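Local coordinates for putative lipoprotein (Campylobacter jejuni subsp. jejuni, PDB 2G5G) that binds heme as a cofacial pair with tyrosine ligation in a dimer, and is probably a lipoprotein serving bacterial heme transport, at residues V167-S176 with K187-Q198; S221-G229 with I253-V261. All blocks are in the same frame, centred on the assembly; numbering follows the deposited sequence.

Contact 1 of 2, residues V167-S176 with K187-Q198; sequences VKKQLFDIIS and KELLDKLVEIQQ. With HEM (protoporphyrin IX containing Fe), chain B.
One wall of the heme pocket, helix 187-198, is backed by helix 167-176, and Phe172 and Val194 each serve as a knob in a hole of the other helix. The benzyl group of Phe172, with CG anti to the backbone N (chi1 -169°), sits among Lys187, Leu190, Asp191 and Val194. Its CE1 lies 3.6 Å from CB of Leu190, whose side chain runs at about a right angle to it, while OD1 of Asp191 comes up to the ring edge near its plane, 3.3 Å from the same CE1. In return, Val194 settles among Lys168, Leu171, Phe172 and Ile175, its CG2 3.5 Å from the CA of Phe172. Such mutual knobs-into-holes packing joins 167-176 to 187-198, whose axes approach to 9.1 Å at 115°. Farther along, Ile175 sets its two branches against the second helix: CG2 meets CD1 of Leu193 at 3.7 Å, and CD1 lies over the backbone between Leu193 and Val194. Leu193 therefore faces two ways, for the same CD1 is 3.5 Å from CMC of the heme. One turn earlier, CD2 of Leu189 lies 3.5 Å from the methine carbon CHD, and Ile196 extends the greasy lining; Leu181, Ile147, Thr148 and Tyr151 complete the pocket. No hydrogen bond crosses between the helices. At the more polar margin, the extended chain of Lys168 brings CE to 3.2 Å from OE1 of Glu195, although its NZ stops short of a salt bridge and bonds weakly to the carbonyl of Thr163.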
loop_
_atom_site.group_PDB
_atom_site.type_symbol
_atom_site.label_atom_id
_atom_site.label_comp_id
_atom_site.label_asym_id
_atom_site.label_seq_id
_atom_site.Cartn_x
_atom_site.Cartn_y
_atom_site.Cartn_z
ATOM N N VAL A 167 -0.347 -4.802 -23.252
ATOM C CA VAL A 167 -1.267 -4.130 -22.309
ATOM C C VAL A 167 -0.637 -3.928 -20.919
ATOM O O VAL A 167 -0.657 -2.804 -20.365
ATOM C CB VAL A 167 -2.602 -4.911 -22.210
ATOM C CG1 VAL A 167 -3.457 -4.378 -21.036
ATOM C CG2 VAL A 167 -3.361 -4.813 -23.584
ATOM N N LYS A 168 -0.086 -5.011 -20.371
ATOM C CA LYS A 168 0.577 -4.981 -19.055
ATOM C C LYS A 168 1.714 -3.982 -18.977
ATOM O O LYS A 168 1.863 -3.306 -17.973
ATOM C CB LYS A 168 1.066 -6.365 -18.639
ATOM C CG LYS A 168 -0.032 -7.278 -18.188
ATOM C CD LYS A 168 0.501 -8.667 -17.940
ATOM C CE LYS A 168 -0.585 -9.540 -17.330
ATOM N NZ LYS A 168 -0.386 -10.965 -17.712
ATOM N N LYS A 169 2.517 -3.892 -20.041
ATOM C CA LYS A 169 3.629 -2.911 -20.078
ATOM C C LYS A 169 3.107 -1.483 -20.153
ATOM O O LYS A 169 3.650 -0.583 -19.513
ATOM C CB LYS A 169 4.563 -3.179 -21.261
ATOM C CG LYS A 169 5.929 -2.510 -21.104
ATOM C CD LYS A 169 5.976 -1.171 -21.808
ATOM C CE LYS A 169 7.441 -0.742 -22.109
ATOM N NZ LYS A 169 8.397 -1.171 -21.034
ATOM N N GLN A 170 2.044 -1.259 -20.930
ATOM C CA GLN A 170 1.453 0.076 -20.973
ATOM C C GLN A 170 0.948 0.459 -19.593
ATOM O O GLN A 170 1.101 1.597 -19.183
ATOM C CB GLN A 170 0.315 0.193 -21.993
ATOM C CG GLN A 170 0.762 0.144 -23.459
ATOM C CD GLN A 170 -0.429 0.039 -24.414
ATOM O OE1 GLN A 170 -0.800 -1.052 -24.844
ATOM N NE2 GLN A 170 -1.033 1.174 -24.730
ATOM N N LEU A 171 0.320 -0.494 -18.901
ATOM C CA LEU A 171 -0.166 -0.263 -17.549
ATOM C C LEU A 171 1.006 -0.027 -16.575
ATOM O O LEU A 171 0.928 0.826 -15.700
ATOM C CB LEU A 171 -1.029 -1.447 -17.085
ATOM C CG LEU A 171 -2.511 -1.437 -17.554
ATOM C CD1 LEU A 171 -3.217 -2.697 -17.082
ATOM C CD2 LEU A 171 -3.272 -0.198 -17.096
ATOM N N PHE A 172 2.065 -0.808 -16.734
ATOM C CA PHE A 172 3.319 -0.634 -15.962
ATOM C C PHE A 172 3.820 0.813 -16.001
ATOM O O PHE A 172 4.029 1.428 -14.948
ATOM C CB PHE A 172 4.378 -1.582 -16.508
ATOM C CG PHE A 172 5.619 -1.685 -15.650
ATOM C CD1 PHE A 172 5.762 -2.728 -14.735
ATOM C CD2 PHE A 172 6.646 -0.744 -15.766
ATOM C CE1 PHE A 172 6.916 -2.826 -13.930
ATOM C CE2 PHE A 172 7.804 -0.831 -14.971
ATOM C CZ PHE A 172 7.936 -1.875 -14.056
ATOM N N ASP A 173 3.966 1.363 -17.211
ATOM C CA ASP A 173 4.520 2.717 -17.406
ATOM C C ASP A 173 3.570 3.808 -16.962
ATOM O O ASP A 173 3.993 4.871 -16.496
ATOM C CB ASP A 173 4.896 2.978 -18.877
ATOM C CG ASP A 173 5.921 1.991 -19.431
ATOM O OD1 ASP A 173 6.689 1.343 -18.669
ATOM O OD2 ASP A 173 5.959 1.870 -20.669
ATOM N N ILE A 174 2.270 3.571 -17.141
ATOM C CA ILE A 174 1.262 4.529 -16.678
ATOM C C ILE A 174 1.296 4.671 -15.151
ATOM O O ILE A 174 1.233 5.775 -14.610
ATOM C CB ILE A 174 -0.160 4.103 -17.128
ATOM C CG1 ILE A 174 -0.374 4.453 -18.604
ATOM C CG2 ILE A 174 -1.227 4.773 -16.261
ATOM C CD1 ILE A 174 -1.610 3.790 -19.248
ATOM N N ILE A 175 1.376 3.536 -14.467
ATOM C CA ILE A 175 1.330 3.510 -13.019
ATOM C C ILE A 175 2.653 4.041 -12.460
ATOM O O ILE A 175 2.672 4.829 -11.503
ATOM C CB ILE A 175 1.011 2.090 -12.504
ATOM C CG1 ILE A 175 -0.422 1.680 -12.934
ATOM C CG2 ILE A 175 1.118 2.040 -10.979
ATOM C CD1 ILE A 175 -0.746 0.207 -12.691
ATOM N N SER A 176 3.755 3.612 -13.072
ATOM C CA SER A 176 5.076 4.138 -12.704
ATOM C C SER A 176 5.076 5.670 -12.730
ATOM O O SER A 176 5.475 6.306 -11.767
ATOM C CB SER A 176 6.156 3.551 -13.611
ATOM O OG SER A 176 7.434 4.067 -13.283
ATOM N N LYS A 187 10.214 -2.389 -9.106
ATOM C CA LYS A 187 9.719 -3.364 -10.082
ATOM C C LYS A 187 8.653 -4.321 -9.543
ATOM O O LYS A 187 7.660 -4.612 -10.227
ATOM C CB LYS A 187 10.891 -4.170 -10.653
ATOM C CG LYS A 187 10.512 -5.461 -11.388
ATOM C CD LYS A 187 10.101 -5.182 -12.828
ATOM C CE LYS A 187 9.801 -6.463 -13.581
ATOM N NZ LYS A 187 9.447 -6.136 -14.994
ATOM N N GLU A 188 8.878 -4.829 -8.335
ATOM C CA GLU A 188 7.985 -5.816 -7.752
ATOM C C GLU A 188 6.659 -5.181 -7.358
ATOM O O GLU A 188 5.594 -5.769 -7.589
ATOM C CB GLU A 188 8.649 -6.534 -6.572
ATOM C CG GLU A 188 9.488 -7.726 -7.015
ATOM C CD GLU A 188 10.417 -8.276 -5.919
ATOM O OE1 GLU A 188 11.107 -7.478 -5.235
ATOM O OE2 GLU A 188 10.463 -9.525 -5.762
ATOM N N LEU A 189 6.743 -3.976 -6.796
ATOM C CA LEU A 189 5.578 -3.169 -6.474
ATOM C C LEU A 189 4.727 -2.843 -7.717
ATOM O O LEU A 189 3.497 -2.963 -7.677
ATOM C CB LEU A 189 5.987 -1.866 -5.772
ATOM C CG LEU A 189 4.837 -0.878 -5.544
ATOM C CD1 LEU A 189 3.800 -1.454 -4.586
ATOM C CD2 LEU A 189 5.345 0.464 -5.060
ATOM N N LEU A 190 5.387 -2.430 -8.800
ATOM C CA LEU A 190 4.685 -1.990 -10.004
ATOM C C LEU A 190 3.954 -3.153 -10.668
ATOM O O LEU A 190 2.832 -2.979 -11.153
ATOM C CB LEU A 190 5.622 -1.270 -10.978
ATOM C CG LEU A 190 5.974 0.182 -10.650
ATOM C CD1 LEU A 190 7.206 0.630 -11.449
ATOM C CD2 LEU A 190 4.792 1.127 -10.877
ATOM N N ASP A 191 4.563 -4.336 -10.656
ATOM C CA ASP A 191 3.933 -5.523 -11.208
ATOM C C ASP A 191 2.696 -5.928 -10.392
ATOM O O ASP A 191 1.760 -6.499 -10.944
ATOM C CB ASP A 191 4.911 -6.704 -11.286
ATOM C CG ASP A 191 5.886 -6.614 -12.483
ATOM O OD1 ASP A 191 5.684 -5.792 -13.417
ATOM O OD2 ASP A 191 6.873 -7.390 -12.482
ATOM N N LYS A 192 2.710 -5.635 -9.088
ATOM C CA LYS A 192 1.577 -5.915 -8.218
ATOM C C LYS A 192 0.431 -4.947 -8.515
ATOM O O LYS A 192 -0.731 -5.349 -8.550
ATOM C CB LYS A 192 1.969 -5.776 -6.742
ATOM C CG LYS A 192 2.672 -6.965 -6.126
ATOM C CD LYS A 192 2.850 -6.708 -4.638
ATOM C CE LYS A 192 4.096 -7.402 -4.064
ATOM N NZ LYS A 192 4.351 -6.882 -2.673
ATOM N N LEU A 193 0.775 -3.678 -8.691
ATOM C CA LEU A 193 -0.184 -2.646 -9.017
ATOM C C LEU A 193 -0.798 -2.871 -10.414
ATOM O O LEU A 193 -1.987 -2.629 -10.604
ATOM C CB LEU A 193 0.445 -1.254 -8.905
ATOM C CG LEU A 193 0.957 -0.806 -7.524
ATOM C CD1 LEU A 193 1.334 0.689 -7.536
ATOM C CD2 LEU A 193 -0.033 -1.097 -6.398
ATOM N N VAL A 194 0.017 -3.339 -11.359
ATOM C CA VAL A 194 -0.478 -3.713 -12.697
ATOM C C VAL A 194 -1.507 -4.836 -12.594
ATOM O O VAL A 194 -2.592 -4.728 -13.178
ATOM C CB VAL A 194 0.655 -4.110 -13.676
ATOM C CG1 VAL A 194 0.070 -4.671 -14.974
ATOM C CG2 VAL A 194 1.542 -2.918 -13.979
ATOM N N GLU A 195 -1.183 -5.890 -11.840
ATOM C CA GLU A 195 -2.101 -7.011 -11.655
ATOM C C GLU A 195 -3.406 -6.603 -10.992
ATOM O O GLU A 195 -4.472 -7.115 -11.373
ATOM C CB GLU A 195 -1.452 -8.192 -10.928
ATOM C CG GLU A 195 -0.464 -8.964 -11.827
ATOM C CD GLU A 195 -1.037 -9.287 -13.218
ATOM O OE1 GLU A 195 -0.484 -8.823 -14.251
ATOM O OE2 GLU A 195 -2.056 -10.013 -13.268
ATOM N N ILE A 196 -3.324 -5.669 -10.040
ATOM C CA ILE A 196 -4.512 -5.115 -9.378
ATOM C C ILE A 196 -5.404 -4.330 -10.338
ATOM O O ILE A 196 -6.641 -4.452 -10.268
ATOM C CB ILE A 196 -4.152 -4.231 -8.153
ATOM C CG1 ILE A 196 -3.698 -5.116 -6.982
ATOM C CG2 ILE A 196 -5.353 -3.395 -7.678
ATOM C CD1 ILE A 196 -2.844 -4.361 -5.996
ATOM N N GLN A 197 -4.792 -3.508 -11.202
ATOM C CA GLN A 197 -5.551 -2.795 -12.266
ATOM C C GLN A 197 -6.253 -3.783 -13.185
ATOM O O GLN A 197 -7.446 -3.626 -13.497
ATOM C CB GLN A 197 -4.635 -1.873 -13.072
ATOM C CG GLN A 197 -5.365 -0.940 -14.008
ATOM C CD GLN A 197 -5.735 0.395 -13.406
ATOM O OE1 GLN A 197 -6.145 1.327 -14.123
ATOM N NE2 GLN A 197 -5.624 0.507 -12.102
ATOM N N GLN A 198 -5.525 -4.801 -13.599
ATOM C CA GLN A 198 -6.028 -5.843 -14.495
ATOM C C GLN A 198 -7.237 -6.569 -13.887
ATOM O O GLN A 198 -8.256 -6.801 -14.568
ATOM C CB GLN A 198 -4.914 -6.857 -14.810
ATOM C CG GLN A 198 -3.830 -6.327 -15.785
ATOM C CD GLN A 198 -4.031 -6.833 -17.194
ATOM O OE1 GLN A 198 -4.667 -6.168 -18.036
ATOM N NE2 GLN A 198 -3.525 -8.017 -17.462
HETATM C CHA HEM B . 4.231 -2.195 1.661
HETATM C CHB HEM B . -0.475 -3.272 0.814
HETATM C CHC HEM B . -0.708 -0.015 -2.766
HETATM C CHD HEM B . 3.942 1.160 -1.884
HETATM C C1A HEM B . 2.976 -2.789 1.727
HETATM C C2A HEM B . 2.590 -3.887 2.607
HETATM C C3A HEM B . 1.298 -4.173 2.366
HETATM C C4A HEM B . 0.809 -3.274 1.340
HETATM C CMA HEM B . 0.444 -5.262 3.053
HETATM C CAA HEM B . 3.531 -4.591 3.624
HETATM C CBA HEM B . 3.691 -3.742 4.886
HETATM C CGA HEM B . 5.005 -3.976 5.633
HETATM O O1A HEM B . 5.612 -5.084 5.513
HETATM O O2A HEM B . 5.451 -3.041 6.362
HETATM C C1B HEM B . -0.935 -2.579 -0.291
HETATM C C2B HEM B . -2.177 -2.805 -1.018
HETATM C C3B HEM B . -2.251 -1.910 -2.013
HETATM C C4B HEM B . -1.055 -1.071 -1.948
HETATM C CMB HEM B . -3.218 -3.899 -0.700
HETATM C CAB HEM B . -3.417 -1.803 -3.036
HETATM C CBB HEM B . -3.486 -0.790 -3.911
HETATM C C1C HEM B . 0.526 0.602 -2.820
HETATM C C2C HEM B . 0.896 1.687 -3.711
HETATM C C3C HEM B . 2.172 2.010 -3.460
HETATM C C4C HEM B . 2.664 1.138 -2.405
HETATM C CMC HEM B . -0.037 2.350 -4.751
HETATM C CAC HEM B . 3.006 3.110 -4.162
HETATM C CBC HEM B . 2.577 4.377 -4.212
HETATM C C1D HEM B . 4.486 0.399 -0.867
HETATM C C2D HEM B . 5.835 0.521 -0.355
HETATM C C3D HEM B . 5.937 -0.527 0.764
HETATM C C4D HEM B . 4.633 -1.172 0.813
HETATM C CMD HEM B . 6.930 1.499 -0.837
HETATM C CAD HEM B . 7.174 -0.818 1.648
HETATM C CBD HEM B . 6.768 -0.693 3.116
HETATM C CGD HEM B . 7.622 0.329 3.828
HETATM O O1D HEM B . 7.112 1.448 4.103
HETATM O O2D HEM B . 8.809 0.029 4.133
HETATM N NA HEM B . 1.863 -2.447 0.961
HETATM N NB HEM B . -0.291 -1.511 -0.889
HETATM N NC HEM B . 1.632 0.300 -2.032
HETATM N ND HEM B . 3.832 -0.597 -0.158
HETATM FE FE HEM B . 1.788 -1.174 -0.688
#

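Contact 2 of 2, residues S221-G229 with I253-V261; sequences SYHTSKKIG and IDLKDSDYV
Ser225, just past the end of helix 221-224, and Asp257 form the tight centre of this contact. The Ser225 hydroxyl donates to OD1 of Asp257 at 2.6 Å, reaching it from above the carboxylate plane, and the same OG accepts the backbone N-H of Lys227. Beside it, N of Lys226 gives a straight bond (168°) to the carbonyl O of Asp257, 3.0 Å away; a water that also bonds OG1 of Thr224 donates to that carbonyl. Lys226, partly exposed and bent at chi3, sends NZ to the syn side of OD1 of Asp259 (2.8 Å). This aspartate is buried and firmly placed, since His25 also bonds OD1 and the backbone N of Val245 bonds OD2.

The more open margin lies around Lys227 and Lys256. NZ of Lys227 pairs with OD1 of Asp254, though modelled doubtfully close, and NZ of Lys256 with OD2 at 2.7 Å; the carboxylate would be expected to offset both charges. The backbone N of Lys256 reaches that OD2 from the opposite face of the plane to its NZ. Polar links thus join two connecting segments beside the mixed sheet, framed by an ST turn at Ser225 and an Asx turn at Asp254.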
loop_
_atom_site.group_PDB
_atom_site.type_symbol
_atom_site.label_atom_id
_atom_site.label_comp_id
_atom_site.label_asym_id
_atom_site.label_seq_id
_atom_site.Cartn_x
_atom_site.Cartn_y
_atom_site.Cartn_z
ATOM N N SER A 221 -10.444 7.305 -16.465
ATOM C CA SER A 221 -10.038 7.162 -17.851
ATOM C C SER A 221 -9.153 5.958 -18.155
ATOM O O SER A 221 -9.292 5.368 -19.232
ATOM C CB SER A 221 -9.404 8.459 -18.342
ATOM O OG SER A 221 -10.445 9.416 -18.472
ATOM N N TYR A 222 -8.224 5.576 -17.255
ATOM C CA TYR A 222 -7.364 4.415 -17.576
ATOM C C TYR A 222 -8.165 3.123 -17.647
ATOM O O TYR A 222 -7.816 2.204 -18.418
ATOM C CB TYR A 222 -6.161 4.257 -16.637
ATOM C CG TYR A 222 -5.261 5.481 -16.592
ATOM C CD1 TYR A 222 -5.013 6.236 -17.737
ATOM C CD2 TYR A 222 -4.667 5.882 -15.402
ATOM C CE1 TYR A 222 -4.177 7.368 -17.699
ATOM C CE2 TYR A 222 -3.841 7.005 -15.348
ATOM C CZ TYR A 222 -3.595 7.734 -16.501
ATOM O OH TYR A 222 -2.792 8.850 -16.440
ATOM N N HIS A 223 -9.255 3.086 -16.876
ATOM C CA HIS A 223 -10.189 1.959 -16.865
ATOM C C HIS A 223 -11.101 1.885 -18.098
ATOM O O HIS A 223 -11.420 0.813 -18.580
ATOM C CB HIS A 223 -11.047 2.038 -15.577
ATOM C CG HIS A 223 -10.258 1.781 -14.339
ATOM N ND1 HIS A 223 -9.716 0.551 -14.052
ATOM C CD2 HIS A 223 -9.916 2.597 -13.315
ATOM C CE1 HIS A 223 -9.063 0.618 -12.905
ATOM N NE2 HIS A 223 -9.175 1.847 -12.434
ATOM N N THR A 224 -11.511 3.024 -18.595
ATOM C CA THR A 224 -12.444 3.035 -19.716
ATOM C C THR A 224 -11.731 2.918 -21.067
ATOM O O THR A 224 -12.372 2.646 -22.098
ATOM C CB THR A 224 -13.367 4.232 -19.676
ATOM O OG1 THR A 224 -12.615 5.435 -19.865
ATOM C CG2 THR A 224 -14.168 4.261 -18.320
ATOM N N SER A 225 -10.410 3.130 -21.053
ATOM C CA SER A 225 -9.610 3.114 -22.262
ATOM C C SER A 225 -9.793 1.816 -23.064
ATOM O O SER A 225 -9.575 0.712 -22.561
ATOM C CB SER A 225 -8.119 3.283 -21.931
ATOM O OG SER A 225 -7.347 2.955 -23.085
ATOM N N LYS A 226 -10.127 1.968 -24.337
ATOM C CA LYS A 226 -10.191 0.849 -25.234
ATOM C C LYS A 226 -8.823 0.186 -25.475
ATOM O O LYS A 226 -8.785 -0.923 -25.952
ATOM C CB LYS A 226 -10.751 1.312 -26.576
ATOM C CG LYS A 226 -12.250 1.673 -26.509
ATOM C CD LYS A 226 -12.651 2.401 -27.764
ATOM C CE LYS A 226 -12.674 1.488 -28.970
ATOM N NZ LYS A 226 -13.026 2.227 -30.208
ATOM N N LYS A 227 -7.733 0.901 -25.216
ATOM C CA LYS A 227 -6.366 0.379 -25.434
ATOM C C LYS A 227 -5.871 -0.564 -24.335
ATOM O O LYS A 227 -5.167 -1.520 -24.616
ATOM C CB LYS A 227 -5.376 1.534 -25.526
ATOM C CG LYS A 227 -5.623 2.499 -26.687
ATOM C CD LYS A 227 -4.736 3.735 -26.570
ATOM C CE LYS A 227 -3.256 3.429 -26.836
ATOM N NZ LYS A 227 -2.457 4.699 -26.579
ATOM N N ILE A 228 -6.228 -0.280 -23.085
ATOM C CA ILE A 228 -5.632 -0.986 -21.935
ATOM C C ILE A 228 -6.665 -1.448 -20.891
ATOM O O ILE A 228 -6.297 -2.120 -19.923
ATOM C CB ILE A 228 -4.630 -0.082 -21.195
ATOM C CG1 ILE A 228 -5.332 1.201 -20.714
ATOM C CG2 ILE A 228 -3.378 0.195 -22.085
ATOM C CD1 ILE A 228 -4.491 2.153 -19.913
ATOM N N GLY A 229 -7.921 -1.027 -21.053
ATOM C CA GLY A 229 -8.906 -1.163 -19.961
ATOM C C GLY A 229 -10.048 -2.147 -20.138
ATOM O O GLY A 229 -9.975 -3.130 -20.886
ATOM N N ILE A 253 -4.874 13.793 -25.748
ATOM C CA ILE A 253 -5.995 13.001 -26.236
ATOM C C ILE A 253 -5.476 11.945 -27.182
ATOM O O ILE A 253 -4.876 12.268 -28.229
ATOM C CB ILE A 253 -7.045 13.898 -26.935
ATOM C CG1 ILE A 253 -7.681 14.840 -25.883
ATOM C CG2 ILE A 253 -8.107 13.068 -27.699
ATOM C CD1 ILE A 253 -8.654 15.810 -26.438
ATOM N N ASP A 254 -5.688 10.687 -26.811
ATOM C CA ASP A 254 -5.456 9.579 -27.705
ATOM C C ASP A 254 -6.816 9.120 -28.201
ATOM O O ASP A 254 -7.674 8.674 -27.408
ATOM C CB ASP A 254 -4.716 8.457 -26.969
ATOM C CG ASP A 254 -4.273 7.336 -27.887
ATOM O OD1 ASP A 254 -3.301 6.675 -27.519
ATOM O OD2 ASP A 254 -4.842 7.107 -28.973
ATOM N N LEU A 255 -7.015 9.251 -29.507
ATOM C CA LEU A 255 -8.267 8.886 -30.155
ATOM C C LEU A 255 -8.634 7.413 -29.972
ATOM O O LEU A 255 -9.802 7.063 -29.922
ATOM C CB LEU A 255 -8.200 9.240 -31.641
ATOM C CG LEU A 255 -8.057 10.715 -32.023
ATOM C CD1 LEU A 255 -7.675 10.805 -33.517
ATOM C CD2 LEU A 255 -9.339 11.499 -31.680
ATOM N N LYS A 256 -7.627 6.560 -29.869
ATOM C CA LYS A 256 -7.826 5.141 -29.693
ATOM C C LYS A 256 -8.417 4.749 -28.338
ATOM O O LYS A 256 -8.812 3.589 -28.167
ATOM C CB LYS A 256 -6.498 4.392 -29.882
ATOM C CG LYS A 256 -5.842 4.601 -31.254
ATOM C CD LYS A 256 -4.496 3.806 -31.402
ATOM C CE LYS A 256 -3.317 4.389 -30.539
ATOM N NZ LYS A 256 -3.077 5.897 -30.691
ATOM N N ASP A 257 -8.414 5.675 -27.379
ATOM C CA ASP A 257 -8.889 5.399 -26.030
ATOM C C ASP A 257 -10.417 5.303 -25.947
ATOM O O ASP A 257 -10.951 4.740 -25.000
ATOM C CB ASP A 257 -8.423 6.491 -25.059
ATOM C CG ASP A 257 -7.054 6.225 -24.494
ATOM O OD1 ASP A 257 -6.617 5.067 -24.492
ATOM O OD2 ASP A 257 -6.411 7.191 -24.041
ATOM N N SER A 258 -11.128 5.881 -26.905
ATOM C CA SER A 258 -12.573 6.023 -26.710
ATOM C C SER A 258 -13.264 6.146 -28.083
ATOM O O SER A 258 -12.586 6.168 -29.098
ATOM C CB SER A 258 -12.819 7.242 -25.810
ATOM O OG SER A 258 -12.570 8.459 -26.500
ATOM N N ASP A 259 -14.593 6.189 -28.106
ATOM C CA ASP A 259 -15.378 6.398 -29.335
ATOM C C ASP A 259 -15.831 7.849 -29.495
ATOM O O ASP A 259 -16.079 8.333 -30.623
ATOM C CB ASP A 259 -16.593 5.460 -29.334
ATOM C CG ASP A 259 -16.168 4.000 -29.245
ATOM O OD1 ASP A 259 -15.440 3.549 -30.180
ATOM O OD2 ASP A 259 -16.493 3.326 -28.235
ATOM N N TYR A 260 -15.952 8.536 -28.370
ATOM C CA TYR A 260 -16.277 9.970 -28.346
ATOM C C TYR A 260 -15.378 10.610 -27.324
ATOM O O TYR A 260 -14.988 9.962 -26.328
ATOM C CB TYR A 260 -17.768 10.218 -27.991
ATOM C CG TYR A 260 -18.703 9.636 -29.019
ATOM C CD1 TYR A 260 -19.223 8.333 -28.855
ATOM C CD2 TYR A 260 -19.032 10.339 -30.176
ATOM C CE1 TYR A 260 -20.067 7.783 -29.809
ATOM C CE2 TYR A 260 -19.880 9.788 -31.148
ATOM C CZ TYR A 260 -20.379 8.502 -30.952
ATOM O OH TYR A 260 -21.178 7.879 -31.885
ATOM N N VAL A 261 -15.037 11.893 -27.531
ATOM C CA VAL A 261 -14.259 12.563 -26.521
ATOM C C VAL A 261 -14.830 13.963 -26.353
ATOM O O VAL A 261 -15.201 14.625 -27.323
ATOM C CB VAL A 261 -12.696 12.490 -26.812
ATOM C CG1 VAL A 261 -12.366 13.099 -28.157
ATOM C CG2 VAL A 261 -11.882 13.099 -25.668
HETATM O O HOH W 1 -11.842 6.248 -22.518
HETATM O O HOH W 2 -11.121 4.659 -31.125
#

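Overall arrangement
The two contacts follow in series along the chain, their centres about 17 Å apart, yet they rest on opposite chemistry. Contact 1, its centre about 19 Å from the chain centre, is a helix pair held by apolar interlocking and carries part of the heme pocket. Contact 2 is nearer the middle, about 11 Å between centres, but joins loops and turns through hydrogen bonds and salt bridges beside strand 260-264. Each is partly buried, so distance from the centre does not sort them into core and surface. They share no segment but touch directly: Ile174 packs on Ile228 and Tyr222, and Gln197 on His223, linking the helix pair to the loops beside the sheet.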